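Local coordinates for thymine dioxygenase (Neurospora crassa, PDB 5C3Q), which probably oxidises the methyl group of thymine as a 2-oxoglutarate-dependent non-haem dioxygenase, a reaction that consumes molecular oxygen at a metal centre, at residues F42-F47 with T267-H273. Sequence-based numbering, arbitrary orientation.
With NI (nickel (II) ion), chain E; EDO (1,2-ethanediol), chain H.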
loop_
_atom_site.group_PDB
_atom_site.type_symbol
_atom_site.label_atom_id
_atom_site.label_comp_id
_atom_site.label_asym_id
_atom_site.label_seq_id
_atom_site.Cartn_x
_atom_site.Cartn_y
_atom_site.Cartn_z
ATOM N N PHE A 42 13.206 -7.132 -0.290
ATOM C CA PHE A 42 12.023 -7.693 0.368
ATOM C C PHE A 42 12.397 -8.634 1.520
ATOM O O PHE A 42 11.676 -8.711 2.510
ATOM C CB PHE A 42 11.117 -8.420 -0.630
ATOM C CG PHE A 42 10.396 -7.504 -1.594
ATOM C CD1 PHE A 42 9.694 -6.395 -1.140
ATOM C CD2 PHE A 42 10.404 -7.769 -2.960
ATOM C CE1 PHE A 42 9.026 -5.563 -2.020
ATOM C CE2 PHE A 42 9.738 -6.940 -3.846
ATOM C CZ PHE A 42 9.043 -5.836 -3.376
ATOM N N GLN A 43 13.521 -9.336 1.396
ATOM C CA GLN A 43 13.961 -10.282 2.428
ATOM C C GLN A 43 14.584 -9.623 3.661
ATOM O O GLN A 43 14.758 -10.283 4.681
ATOM C CB GLN A 43 14.969 -11.287 1.850
ATOM C CG GLN A 43 14.379 -12.282 0.861
ATOM C CD GLN A 43 15.430 -13.190 0.248
ATOM O OE1 GLN A 43 16.585 -12.808 0.113
ATOM N NE2 GLN A 43 15.028 -14.389 -0.140
ATOM N N THR A 44 14.925 -8.340 3.573
ATOM C CA THR A 44 15.651 -7.664 4.645
ATOM C C THR A 44 14.819 -6.524 5.222
ATOM O O THR A 44 14.448 -6.557 6.398
ATOM C CB THR A 44 17.023 -7.161 4.153
ATOM O OG1 THR A 44 16.858 -6.359 2.977
ATOM C CG2 THR A 44 17.928 -8.344 3.827
ATOM N N ALA A 45 14.494 -5.540 4.389
ATOM C CA ALA A 45 13.719 -4.372 4.817
ATOM C C ALA A 45 12.212 -4.559 4.664
ATOM O O ALA A 45 11.433 -3.929 5.380
ATOM C CB ALA A 45 14.157 -3.144 4.039
ATOM N N GLY A 46 11.803 -5.396 3.716
ATOM C CA GLY A 46 10.391 -5.547 3.377
ATOM C C GLY A 46 9.884 -4.449 2.463
ATOM O O GLY A 46 8.726 -4.475 2.046
ATOM N N PHE A 47 10.769 -3.500 2.143
ATOM C CA PHE A 47 10.462 -2.298 1.374
ATOM C C PHE A 47 11.554 -2.088 0.327
ATOM O O PHE A 47 12.731 -2.339 0.604
ATOM C CB PHE A 47 10.465 -1.072 2.296
ATOM C CG PHE A 47 9.119 -0.717 2.860
ATOM C CD1 PHE A 47 8.563 -1.458 3.896
ATOM C CD2 PHE A 47 8.424 0.376 2.380
ATOM C CE1 PHE A 47 7.322 -1.124 4.420
ATOM C CE2 PHE A 47 7.182 0.717 2.900
ATOM C CZ PHE A 47 6.636 -0.033 3.925
ATOM N N THR A 267 10.486 -15.692 4.687
ATOM C CA THR A 267 11.757 -15.303 4.073
ATOM C C THR A 267 11.651 -13.860 3.571
ATOM O O THR A 267 12.649 -13.154 3.500
ATOM C CB THR A 267 12.193 -16.250 2.935
ATOM O OG1 THR A 267 11.166 -16.333 1.945
ATOM C CG2 THR A 267 12.482 -17.635 3.481
ATOM N N ILE A 268 10.432 -13.435 3.237
ATOM C CA ILE A 268 10.139 -12.049 2.885
ATOM C C ILE A 268 9.452 -11.356 4.064
ATOM O O ILE A 268 8.604 -11.955 4.729
ATOM C CB ILE A 268 9.277 -11.971 1.610
ATOM C CG1 ILE A 268 10.153 -12.318 0.397
ATOM C CG2 ILE A 268 8.652 -10.583 1.463
ATOM C CD1 ILE A 268 9.408 -12.531 -0.899
ATOM N N LYS A 269 9.830 -10.102 4.317
ATOM C CA LYS A 269 9.350 -9.349 5.477
ATOM C C LYS A 269 8.173 -8.449 5.119
ATOM O O LYS A 269 8.163 -7.834 4.057
ATOM C CB LYS A 269 10.466 -8.464 6.061
ATOM C CG LYS A 269 11.823 -9.128 6.213
ATOM C CD LYS A 269 11.802 -10.292 7.189
ATOM C CE LYS A 269 13.182 -10.926 7.286
ATOM N NZ LYS A 269 13.272 -11.973 8.330
ATOM N N SER A 270 7.187 -8.381 6.012
ATOM C CA SER A 270 6.127 -7.385 5.937
ATOM C C SER A 270 6.332 -6.435 7.105
ATOM O O SER A 270 6.198 -6.833 8.258
ATOM C CB SER A 270 4.745 -8.026 6.019
ATOM O OG SER A 270 3.743 -7.020 5.952
ATOM N N THR A 271 6.659 -5.186 6.799
ATOM C CA THR A 271 7.217 -4.266 7.791
ATOM C C THR A 271 6.207 -3.208 8.207
ATOM O O THR A 271 5.437 -2.704 7.380
ATOM C CB THR A 271 8.489 -3.606 7.228
ATOM O OG1 THR A 271 9.399 -4.639 6.833
ATOM C CG2 THR A 271 9.172 -2.708 8.250
ATOM N N VAL A 272 6.233 -2.876 9.495
ATOM C CA VAL A 272 5.316 -1.912 10.081
ATOM C C VAL A 272 5.672 -0.522 9.566
ATOM O O VAL A 272 6.848 -0.158 9.502
ATOM C CB VAL A 272 5.380 -1.944 11.625
ATOM C CG1 VAL A 272 4.511 -0.853 12.246
ATOM C CG2 VAL A 272 4.952 -3.314 12.151
ATOM N N HIS A 273 4.647 0.239 9.191
ATOM C CA HIS A 273 4.822 1.602 8.720
ATOM C C HIS A 273 3.634 2.474 9.123
ATOM O O HIS A 273 2.587 1.970 9.525
ATOM C CB HIS A 273 5.025 1.624 7.200
ATOM C CG HIS A 273 3.980 0.877 6.440
ATOM N ND1 HIS A 273 3.866 -0.497 6.481
ATOM C CD2 HIS A 273 2.995 1.312 5.621
ATOM C CE1 HIS A 273 2.854 -0.874 5.721
ATOM N NE2 HIS A 273 2.311 0.205 5.190
HETATM NI NI NI E . 0.213 0.648 4.518
HETATM C C1 EDO H . 12.638 -4.790 8.977
HETATM O O1 EDO H . 12.969 -4.806 10.371
HETATM C C2 EDO H . 11.915 -6.086 8.630
HETATM O O2 EDO H . 10.531 -6.000 9.000
HETATM O O HOH W 1 12.573 -15.693 -0.408
HETATM O O HOH W 2 6.665 -4.499 4.044
HETATM O O HOH W 3 0.895 0.761 2.420
#
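Thr271 holds OG1 beside its own backbone N (chi1 -56°), which brings the hydroxyl up to Ala45 O, and His273 is turned at chi1 52° to set one ring face against Phe47. Thr271 OG1 donates to Ala45 O at 2.6 Å, reaching it from outside the carbonyl plane. The same OG1 accepts a bond from O2 of a 1,2-ethanediol, probably a crystallisation additive. A water joins Gly46 O to Thr271 N. An alanine in place of Thr271 would probably leave Ala45 O without its hydroxyl donor and the two segments without this tie. Gly46 has positive phi, and a CB there would clash with Thr271 OG1 and Lys269 O.

Lys269 N gives a nearly straight bond to Phe42 O, 2.9 Å long. Phe42 CB lies 3.9 Å from Ile268 CG2, while the Phe42 side chain also touches Val165 and Ile169 of helix 147-173.

Phe47 meets His273 in a T-shaped stack, with planes at 73°. Its CZ lies over the imidazole face near the rim, 3.8 Å from His273 CG. His273 ND1 donates to Thr271 O, nearly in the ring plane, which, with the metal bond at NE2, helps fix the ring's rotation. NE2 of His273 binds nickel, probably standing in for the iron of this family, at 2.2 Å. His216 and Asp218 complete the protein ligands, the metal-binding facial triad typical of the double-stranded beta-helix fold of 2-oxoglutarate oxygenases.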